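Local coordinates for predicted ATPase involved in replication control, Cdc46/Mcm family (Methanopyrus kandleri AV19, PDB 3F8T), which probably binds ATP and single-stranded DNA as a member of the MCM replicative helicase family, at residues 265-279 with 294-308. The protein carries 2 engineered substitutions. Sequence-based numbering, arbitrary orientation.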
ATOM      1  N   ARG A 265      -1.308  -4.545   2.944  1.00 18.33           N
ATOM      2  CA  ARG A 265      -1.477  -4.538   1.500  1.00 19.24           C
ATOM      3  C   ARG A 265      -0.381  -5.452   0.949  1.00 18.97           C
ATOM      4  O   ARG A 265       0.691  -5.591   1.559  1.00 19.90           O
ATOM      5  CB  ARG A 265      -1.279  -3.118   0.956  1.00 18.14           C
ATOM      6  CG  ARG A 265      -1.267  -3.033  -0.556  1.00 18.79           C
ATOM      7  CD  ARG A 265      -1.509  -1.595  -1.020  1.00 17.08           C
ATOM      8  NE  ARG A 265      -1.112  -1.438  -2.411  1.00 18.44           N
ATOM      9  CZ  ARG A 265      -1.149  -0.295  -3.096  1.00 17.55           C
ATOM     10  NH1 ARG A 265      -1.567   0.819  -2.515  1.00 16.41           N
ATOM     11  NH2 ARG A 265      -0.732  -0.279  -4.362  1.00 16.45           N
ATOM     12  N   GLY A 266      -0.604  -6.074  -0.195  1.00 18.16           N
ATOM     13  CA  GLY A 266       0.489  -6.891  -0.717  1.00 18.13           C
ATOM     14  C   GLY A 266       0.110  -7.759  -1.888  1.00 17.83           C
ATOM     15  O   GLY A 266      -1.070  -7.827  -2.255  1.00 16.28           O
ATOM     16  N   VAL A 267       1.123  -8.424  -2.452  1.00 17.04           N
ATOM     17  CA  VAL A 267       0.946  -9.327  -3.580  1.00 17.38           C
ATOM     18  C   VAL A 267       1.878 -10.495  -3.399  1.00 17.57           C
ATOM     19  O   VAL A 267       3.049 -10.324  -3.023  1.00 16.01           O
ATOM     20  CB  VAL A 267       1.299  -8.659  -4.956  1.00 17.82           C
ATOM     21  CG1 VAL A 267       0.997  -9.618  -6.113  1.00 18.17           C
ATOM     22  CG2 VAL A 267       0.545  -7.347  -5.124  1.00 19.32           C
ATOM     23  N   TYR A 268       1.353 -11.682  -3.690  1.00 17.88           N
ATOM     24  CA  TYR A 268       2.163 -12.882  -3.731  1.00 18.90           C
ATOM     25  C   TYR A 268       2.499 -13.224  -5.165  1.00 18.72           C
ATOM     26  O   TYR A 268       1.627 -13.194  -6.027  1.00 18.58           O
ATOM     27  CB  TYR A 268       1.415 -14.058  -3.085  1.00 19.66           C
ATOM     28  CG  TYR A 268       2.126 -15.386  -3.248  1.00 20.61           C
ATOM     29  CD1 TYR A 268       2.980 -15.868  -2.259  1.00 19.76           C
ATOM     30  CD2 TYR A 268       1.938 -16.160  -4.402  1.00 20.43           C
ATOM     31  CE1 TYR A 268       3.637 -17.087  -2.420  1.00 20.32           C
ATOM     32  CE2 TYR A 268       2.590 -17.359  -4.570  1.00 20.95           C
ATOM     33  CZ  TYR A 268       3.423 -17.824  -3.583  1.00 20.90           C
ATOM     34  OH  TYR A 268       4.047 -19.036  -3.778  1.00 20.71           O
ATOM     35  N   VAL A 269       3.771 -13.529  -5.417  1.00 18.07           N
ATOM     36  CA  VAL A 269       4.174 -14.137  -6.679  1.00 18.30           C
ATOM     37  C   VAL A 269       5.109 -15.327  -6.462  1.00 18.30           C
ATOM     38  O   VAL A 269       5.954 -15.339  -5.551  1.00 18.10           O
ATOM     39  CB  VAL A 269       4.851 -13.140  -7.676  1.00 17.95           C
ATOM     40  CG1 VAL A 269       3.869 -12.041  -8.117  1.00 17.98           C
ATOM     41  CG2 VAL A 269       6.153 -12.525  -7.105  1.00 18.05           C
ATOM     42  N   ASP A 270       4.947 -16.318  -7.323  1.00 18.30           N
ATOM     43  CA  ASP A 270       5.963 -17.348  -7.502  1.00 19.43           C
ATOM     44  C   ASP A 270       6.834 -16.786  -8.615  1.00 18.75           C
ATOM     45  O   ASP A 270       6.372 -16.683  -9.751  1.00 18.91           O
ATOM     46  CB  ASP A 270       5.281 -18.651  -7.929  1.00 18.71           C
ATOM     47  CG  ASP A 270       6.261 -19.777  -8.222  1.00 21.06           C
ATOM     48  OD1 ASP A 270       7.457 -19.541  -8.472  1.00 19.24           O
ATOM     49  OD2 ASP A 270       5.806 -20.928  -8.198  1.00 24.09           O
ATOM     50  N   LEU A 271       8.075 -16.411  -8.303  1.00 18.92           N
ATOM     51  CA  LEU A 271       8.945 -15.767  -9.299  1.00 19.84           C
ATOM     52  C   LEU A 271       9.109 -16.601 -10.580  1.00 20.66           C
ATOM     53  O   LEU A 271       9.224 -16.054 -11.694  1.00 20.58           O
ATOM     54  CB  LEU A 271      10.315 -15.383  -8.710  1.00 19.99           C
ATOM     55  CG  LEU A 271      11.106 -14.361  -9.550  1.00 21.00           C
ATOM     56  CD1 LEU A 271      10.398 -12.982  -9.600  1.00 21.42           C
ATOM     57  CD2 LEU A 271      12.505 -14.194  -9.014  1.00 20.53           C
ATOM     58  N   ARG A 272       9.087 -17.923 -10.429  1.00 20.76           N
ATOM     59  CA  ARG A 272       9.186 -18.822 -11.577  1.00 22.15           C
ATOM     60  C   ARG A 272       8.017 -18.670 -12.564  1.00 22.09           C
ATOM     61  O   ARG A 272       8.183 -18.956 -13.750  1.00 23.74           O
ATOM     62  CB  ARG A 272       9.282 -20.276 -11.106  1.00 21.92           C
ATOM     63  CG  ARG A 272      10.476 -20.532 -10.186  1.00 22.28           C
ATOM     64  CD  ARG A 272      10.366 -21.864  -9.457  1.00 20.73           C
ATOM     65  NE  ARG A 272       9.040 -22.075  -8.872  1.00 20.57           N
ATOM     66  CZ  ARG A 272       8.677 -23.189  -8.231  1.00 21.64           C
ATOM     67  NH1 ARG A 272       9.550 -24.185  -8.089  1.00 21.95           N
ATOM     68  NH2 ARG A 272       7.441 -23.320  -7.754  1.00 20.49           N
ATOM     69  N   ARG A 273       6.855 -18.228 -12.076  1.00 22.27           N
ATOM     70  CA  ARG A 273       5.666 -18.047 -12.913  1.00 22.19           C
ATOM     71  C   ARG A 273       5.425 -16.577 -13.289  1.00 21.91           C
ATOM     72  O   ARG A 273       4.364 -16.229 -13.809  1.00 21.86           O
ATOM     73  CB  ARG A 273       4.428 -18.577 -12.198  1.00 22.67           C
ATOM     74  CG  ARG A 273       4.493 -20.051 -11.802  1.00 24.44           C
ATOM     75  CD  ARG A 273       3.267 -20.403 -10.981  1.00 25.27           C
ATOM     76  NE  ARG A 273       3.175 -21.827 -10.642  1.00 28.22           N
ATOM     77  CZ  ARG A 273       2.645 -22.766 -11.433  1.00 29.32           C
ATOM     78  NH1 ARG A 273       2.178 -22.462 -12.641  1.00 30.59           N
ATOM     79  NH2 ARG A 273       2.586 -24.022 -11.011  1.00 29.52           N
ATOM     80  N   THR A 274       6.417 -15.728 -13.050  1.00 21.97           N
ATOM     81  CA  THR A 274       6.244 -14.291 -13.209  1.00 22.85           C
ATOM     82  C   THR A 274       7.175 -13.762 -14.283  1.00 23.07           C
ATOM     83  O   THR A 274       8.402 -13.803 -14.132  1.00 23.28           O
ATOM     84  CB  THR A 274       6.488 -13.565 -11.864  1.00 22.70           C
ATOM     85  OG1 THR A 274       5.679 -14.180 -10.856  1.00 23.31           O
ATOM     86  CG2 THR A 274       6.121 -12.083 -11.948  1.00 23.21           C
ATOM     87  N   GLU A 275       6.588 -13.293 -15.383  1.00 23.55           N
ATOM     88  CA  GLU A 275       7.372 -12.611 -16.420  1.00 24.26           C
ATOM     89  C   GLU A 275       7.797 -11.265 -15.865  1.00 24.20           C
ATOM     90  O   GLU A 275       7.147 -10.729 -14.958  1.00 23.09           O
ATOM     91  CB  GLU A 275       6.547 -12.424 -17.690  1.00 24.84           C
ATOM     92  CG  GLU A 275       5.931 -13.715 -18.205  1.00 28.06           C
ATOM     93  CD  GLU A 275       6.984 -14.714 -18.629  1.00 32.65           C
ATOM     94  OE1 GLU A 275       7.796 -14.385 -19.512  1.00 35.40           O
ATOM     95  OE2 GLU A 275       6.994 -15.833 -18.081  1.00 35.48           O
ATOM     96  N   LEU A 276       8.875 -10.712 -16.413  1.00 24.28           N
ATOM     97  CA  LEU A 276       9.413  -9.461 -15.908  1.00 25.39           C
ATOM     98  C   LEU A 276       8.327  -8.388 -15.850  1.00 25.66           C
ATOM     99  O   LEU A 276       8.184  -7.688 -14.849  1.00 25.14           O
ATOM    100  CB  LEU A 276      10.631  -9.001 -16.727  1.00 25.14           C
ATOM    101  CG  LEU A 276      11.257  -7.634 -16.414  1.00 26.91           C
ATOM    102  CD1 LEU A 276      11.776  -7.584 -14.972  1.00 29.08           C
ATOM    103  CD2 LEU A 276      12.385  -7.343 -17.387  1.00 26.40           C
ATOM    104  N   THR A 277       7.537  -8.280 -16.908  1.00 26.15           N
ATOM    105  CA  THR A 277       6.506  -7.261 -16.924  1.00 26.89           C
ATOM    106  C   THR A 277       5.312  -7.598 -16.005  1.00 26.78           C
ATOM    107  O   THR A 277       4.532  -6.705 -15.679  1.00 26.94           O
ATOM    108  CB  THR A 277       6.084  -6.877 -18.368  1.00 27.19           C
ATOM    109  OG1 THR A 277       5.650  -8.041 -19.071  1.00 28.72           O
ATOM    110  CG2 THR A 277       7.260  -6.278 -19.112  1.00 28.17           C
ATOM    111  N   ASP A 278       5.187  -8.858 -15.577  1.00 25.63           N
ATOM    112  CA  ASP A 278       4.230  -9.228 -14.519  1.00 25.31           C
ATOM    113  C   ASP A 278       4.750  -8.725 -13.154  1.00 24.37           C
ATOM    114  O   ASP A 278       3.978  -8.596 -12.191  1.00 23.37           O
ATOM    115  CB  ASP A 278       4.049 -10.760 -14.366  1.00 26.14           C
ATOM    116  CG  ASP A 278       3.458 -11.474 -15.592  1.00 29.33           C
ATOM    117  OD1 ASP A 278       2.575 -10.930 -16.292  1.00 30.12           O
ATOM    118  OD2 ASP A 278       3.861 -12.655 -15.803  1.00 31.85           O
ATOM    119  N   LEU A 279       6.060  -8.499 -13.060  1.00 23.19           N
ATOM    120  CA  LEU A 279       6.691  -8.065 -11.808  1.00 23.27           C
ATOM    121  C   LEU A 279       6.800  -6.541 -11.705  1.00 23.30           C
ATOM    122  O   LEU A 279       6.653  -5.976 -10.622  1.00 24.02           O
ATOM    123  CB  LEU A 279       8.088  -8.703 -11.659  1.00 22.85           C
ATOM    124  CG  LEU A 279       8.959  -8.322 -10.453  1.00 23.30           C
ATOM    125  CD1 LEU A 279       8.278  -8.724  -9.115  1.00 22.71           C
ATOM    126  CD2 LEU A 279      10.340  -8.961 -10.594  1.00 23.34           C
ATOM    127  N   GLY A 294       2.439  -4.197 -12.635  1.00 20.24           N
ATOM    128  CA  GLY A 294       2.878  -5.524 -12.204  1.00 19.18           C
ATOM    129  C   GLY A 294       2.923  -5.604 -10.688  1.00 19.33           C
ATOM    130  O   GLY A 294       2.567  -4.652  -9.988  1.00 18.52           O
ATOM    131  N   ALA A 295       3.384  -6.745 -10.182  1.00 18.37           N
ATOM    132  CA  ALA A 295       3.295  -7.064  -8.757  1.00 18.17           C
ATOM    133  C   ALA A 295       3.909  -6.040  -7.816  1.00 17.32           C
ATOM    134  O   ALA A 295       3.309  -5.733  -6.799  1.00 17.31           O
ATOM    135  CB  ALA A 295       3.889  -8.455  -8.482  1.00 17.84           C
ATOM    136  N   ALA A 296       5.115  -5.561  -8.119  1.00 17.37           N
ATOM    137  CA  ALA A 296       5.829  -4.671  -7.197  1.00 17.82           C
ATOM    138  C   ALA A 296       5.080  -3.340  -7.021  1.00 18.37           C
ATOM    139  O   ALA A 296       5.015  -2.779  -5.922  1.00 18.33           O
ATOM    140  CB  ALA A 296       7.240  -4.431  -7.670  1.00 17.68           C
ATOM    141  N   VAL A 297       4.515  -2.857  -8.126  1.00 18.47           N
ATOM    142  CA  VAL A 297       3.671  -1.656  -8.151  1.00 18.10           C
ATOM    143  C   VAL A 297       2.358  -1.889  -7.385  1.00 17.49           C
ATOM    144  O   VAL A 297       1.933  -1.047  -6.594  1.00 17.20           O
ATOM    145  CB  VAL A 297       3.425  -1.197  -9.626  1.00 18.41           C
ATOM    146  CG1 VAL A 297       2.497   0.012  -9.690  1.00 18.97           C
ATOM    147  CG2 VAL A 297       4.770  -0.848 -10.270  1.00 18.66           C
ATOM    148  N   LEU A 298       1.717  -3.035  -7.591  1.00 17.20           N
ATOM    149  CA  LEU A 298       0.482  -3.325  -6.852  1.00 17.60           C
ATOM    150  C   LEU A 298       0.730  -3.539  -5.351  1.00 17.17           C
ATOM    151  O   LEU A 298      -0.192  -3.424  -4.538  1.00 17.01           O
ATOM    152  CB  LEU A 298      -0.263  -4.523  -7.464  1.00 18.31           C
ATOM    153  CG  LEU A 298      -0.804  -4.312  -8.888  1.00 19.89           C
ATOM    154  CD1 LEU A 298      -1.385  -5.627  -9.408  1.00 23.91           C
ATOM    155  CD2 LEU A 298      -1.862  -3.208  -8.890  1.00 20.20           C
ATOM    156  N   ALA A 299       1.978  -3.838  -4.987  1.00 17.19           N
ATOM    157  CA  ALA A 299       2.360  -4.052  -3.573  1.00 17.42           C
ATOM    158  C   ALA A 299       2.864  -2.759  -2.916  1.00 18.43           C
ATOM    159  O   ALA A 299       3.285  -2.773  -1.758  1.00 18.71           O
ATOM    160  CB  ALA A 299       3.454  -5.140  -3.475  1.00 17.29           C
ATOM    161  N   ASP A 300       2.827  -1.646  -3.646  1.00 17.56           N
ATOM    162  CA  ASP A 300       3.225  -0.352  -3.089  1.00 18.47           C
ATOM    163  C   ASP A 300       2.606  -0.121  -1.708  1.00 18.14           C
ATOM    164  O   ASP A 300       1.387  -0.198  -1.531  1.00 18.21           O
ATOM    165  CB  ASP A 300       2.837   0.788  -4.056  1.00 18.05           C
ATOM    166  CG  ASP A 300       3.261   2.175  -3.554  1.00 19.70           C
ATOM    167  OD1 ASP A 300       4.456   2.390  -3.322  1.00 19.88           O
ATOM    168  OD2 ASP A 300       2.393   3.072  -3.439  1.00 22.28           O
ATOM    169  N   GLY A 301       3.466   0.151  -0.729  1.00 18.28           N
ATOM    170  CA  GLY A 301       3.042   0.405   0.639  1.00 17.79           C
ATOM    171  C   GLY A 301       2.801  -0.842   1.481  1.00 18.37           C
ATOM    172  O   GLY A 301       2.337  -0.752   2.620  1.00 18.57           O
ATOM    173  N   GLY A 302       3.088  -2.006   0.921  1.00 17.66           N
ATOM    174  CA  GLY A 302       2.855  -3.253   1.648  1.00 16.82           C
ATOM    175  C   GLY A 302       3.953  -4.270   1.409  1.00 17.27           C
ATOM    176  O   GLY A 302       5.129  -3.907   1.201  1.00 17.44           O
ATOM    177  N   ILE A 303       3.570  -5.545   1.450  1.00 16.58           N
ATOM    178  CA  ILE A 303       4.539  -6.633   1.338  1.00 16.16           C
ATOM    179  C   ILE A 303       4.501  -7.201  -0.068  1.00 15.53           C
ATOM    180  O   ILE A 303       3.439  -7.552  -0.568  1.00 15.97           O
ATOM    181  CB  ILE A 303       4.231  -7.777   2.344  1.00 15.91           C
ATOM    182  CG1 ILE A 303       4.288  -7.269   3.803  1.00 17.16           C
ATOM    183  CG2 ILE A 303       5.139  -9.001   2.088  1.00 15.60           C
ATOM    184  CD1 ILE A 303       5.709  -7.116   4.362  1.00 18.55           C
ATOM    185  N   LEU A 304       5.665  -7.303  -0.694  1.00 15.58           N
ATOM    186  CA  LEU A 304       5.782  -8.103  -1.907  1.00 15.76           C
ATOM    187  C   LEU A 304       6.377  -9.470  -1.546  1.00 16.07           C
ATOM    188  O   LEU A 304       7.573  -9.582  -1.239  1.00 15.16           O
ATOM    189  CB  LEU A 304       6.613  -7.393  -2.979  1.00 16.39           C
ATOM    190  CG  LEU A 304       6.862  -8.235  -4.244  1.00 14.59           C
ATOM    191  CD1 LEU A 304       5.609  -8.348  -5.089  1.00 13.94           C
ATOM    192  CD2 LEU A 304       8.024  -7.639  -5.035  1.00 17.22           C
ATOM    193  N   ALA A 305       5.537 -10.503  -1.587  1.00 15.78           N
ATOM    194  CA  ALA A 305       6.004 -11.854  -1.264  1.00 16.66           C
ATOM    195  C   ALA A 305       6.520 -12.520  -2.531  1.00 16.64           C
ATOM    196  O   ALA A 305       5.750 -12.776  -3.467  1.00 17.47           O
ATOM    197  CB  ALA A 305       4.885 -12.679  -0.618  1.00 16.16           C
ATOM    198  N   VAL A 306       7.822 -12.774  -2.567  1.00 16.84           N
ATOM    199  CA  VAL A 306       8.480 -13.280  -3.777  1.00 17.26           C
ATOM    200  C   VAL A 306       8.950 -14.697  -3.495  1.00 17.00           C
ATOM    201  O   VAL A 306      10.020 -14.895  -2.927  1.00 16.90           O
ATOM    202  CB  VAL A 306       9.675 -12.401  -4.211  1.00 17.20           C
ATOM    203  CG1 VAL A 306      10.292 -12.956  -5.502  1.00 18.09           C
ATOM    204  CG2 VAL A 306       9.223 -10.958  -4.449  1.00 17.44           C
ATOM    205  N   ASP A 307       8.128 -15.668  -3.879  1.00 17.47           N
ATOM    206  CA  ASP A 307       8.392 -17.077  -3.548  1.00 18.47           C
ATOM    207  C   ASP A 307       9.272 -17.694  -4.634  1.00 19.43           C
ATOM    208  O   ASP A 307       9.238 -17.264  -5.794  1.00 19.86           O
ATOM    209  CB  ASP A 307       7.077 -17.849  -3.433  1.00 17.70           C
ATOM    210  CG  ASP A 307       7.173 -19.089  -2.513  1.00 17.58           C
ATOM    211  OD1 ASP A 307       8.254 -19.413  -1.991  1.00 18.26           O
ATOM    212  OD2 ASP A 307       6.117 -19.719  -2.304  1.00 19.40           O
ATOM    213  N   HIS A 308      10.052 -18.700  -4.250  1.00 19.55           N
ATOM    214  CA  HIS A 308      10.930 -19.431  -5.173  1.00 20.56           C
ATOM    215  C   HIS A 308      11.930 -18.542  -5.910  1.00 20.92           C
ATOM    216  O   HIS A 308      11.972 -18.522  -7.150  1.00 21.64           O
ATOM    217  CB  HIS A 308      10.092 -20.267  -6.148  1.00 20.25           C
ATOM    218  CG  HIS A 308       9.038 -21.078  -5.459  1.00 21.03           C
ATOM    219  ND1 HIS A 308       9.340 -22.163  -4.670  1.00 24.77           N
ATOM    220  CD2 HIS A 308       7.695 -20.929  -5.397  1.00 22.39           C
ATOM    221  CE1 HIS A 308       8.222 -22.669  -4.176  1.00 23.31           C
ATOM    222  NE2 HIS A 308       7.211 -21.931  -4.592  1.00 23.82           N
TER
HETATM  223  O   HOH W   1      -0.306   3.199  -3.606  1.00 20.13           O
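Arg265 extends across the end of helix 295-298. Its NE donates to Leu298 O at 3.1 Å, with that oxygen in the guanidinium plane, and NH2 adds a weaker bond. One guanidinium face lies against the Asp300 carbonyl. A water links NH1 to Asp300 OD2, while Asp300 OD1 makes a salt bridge to Arg339. NH1 also hydrogen-bonds Pro182 O, and NH2 Gly158 O. With an alanine here, Leu298 O is likely to lose its side-chain donors, and the link to Pro182 and Gly158 would go.

Beyond it, strands 266-270 and 303-307 pair in parallel. Val267 packs CG2 on Leu298 CB at 3.8 Å, and Val269 sets CG1 on Ala295 CB at 3.6 Å. On the other face, the Tyr268 hydroxyl donates to the anti lone pair of Asp307 OD2 at 2.6 Å. Ser252 also bonds that oxygen. A bend late in the Arg272 chain (chi3 -47°) lays its guanidinium flat over the His308 ring, centres 3.7 Å apart, while NE and NH2 grip the Asp270 carboxylate side-on.

The pair forms one margin of the five-stranded parallel sheet of the P-loop domain. Strand 341-346 continues it beyond 303-307. Helix 248-261 covers the Tyr268 face, and helix 314-326 meets Leu304 on the other.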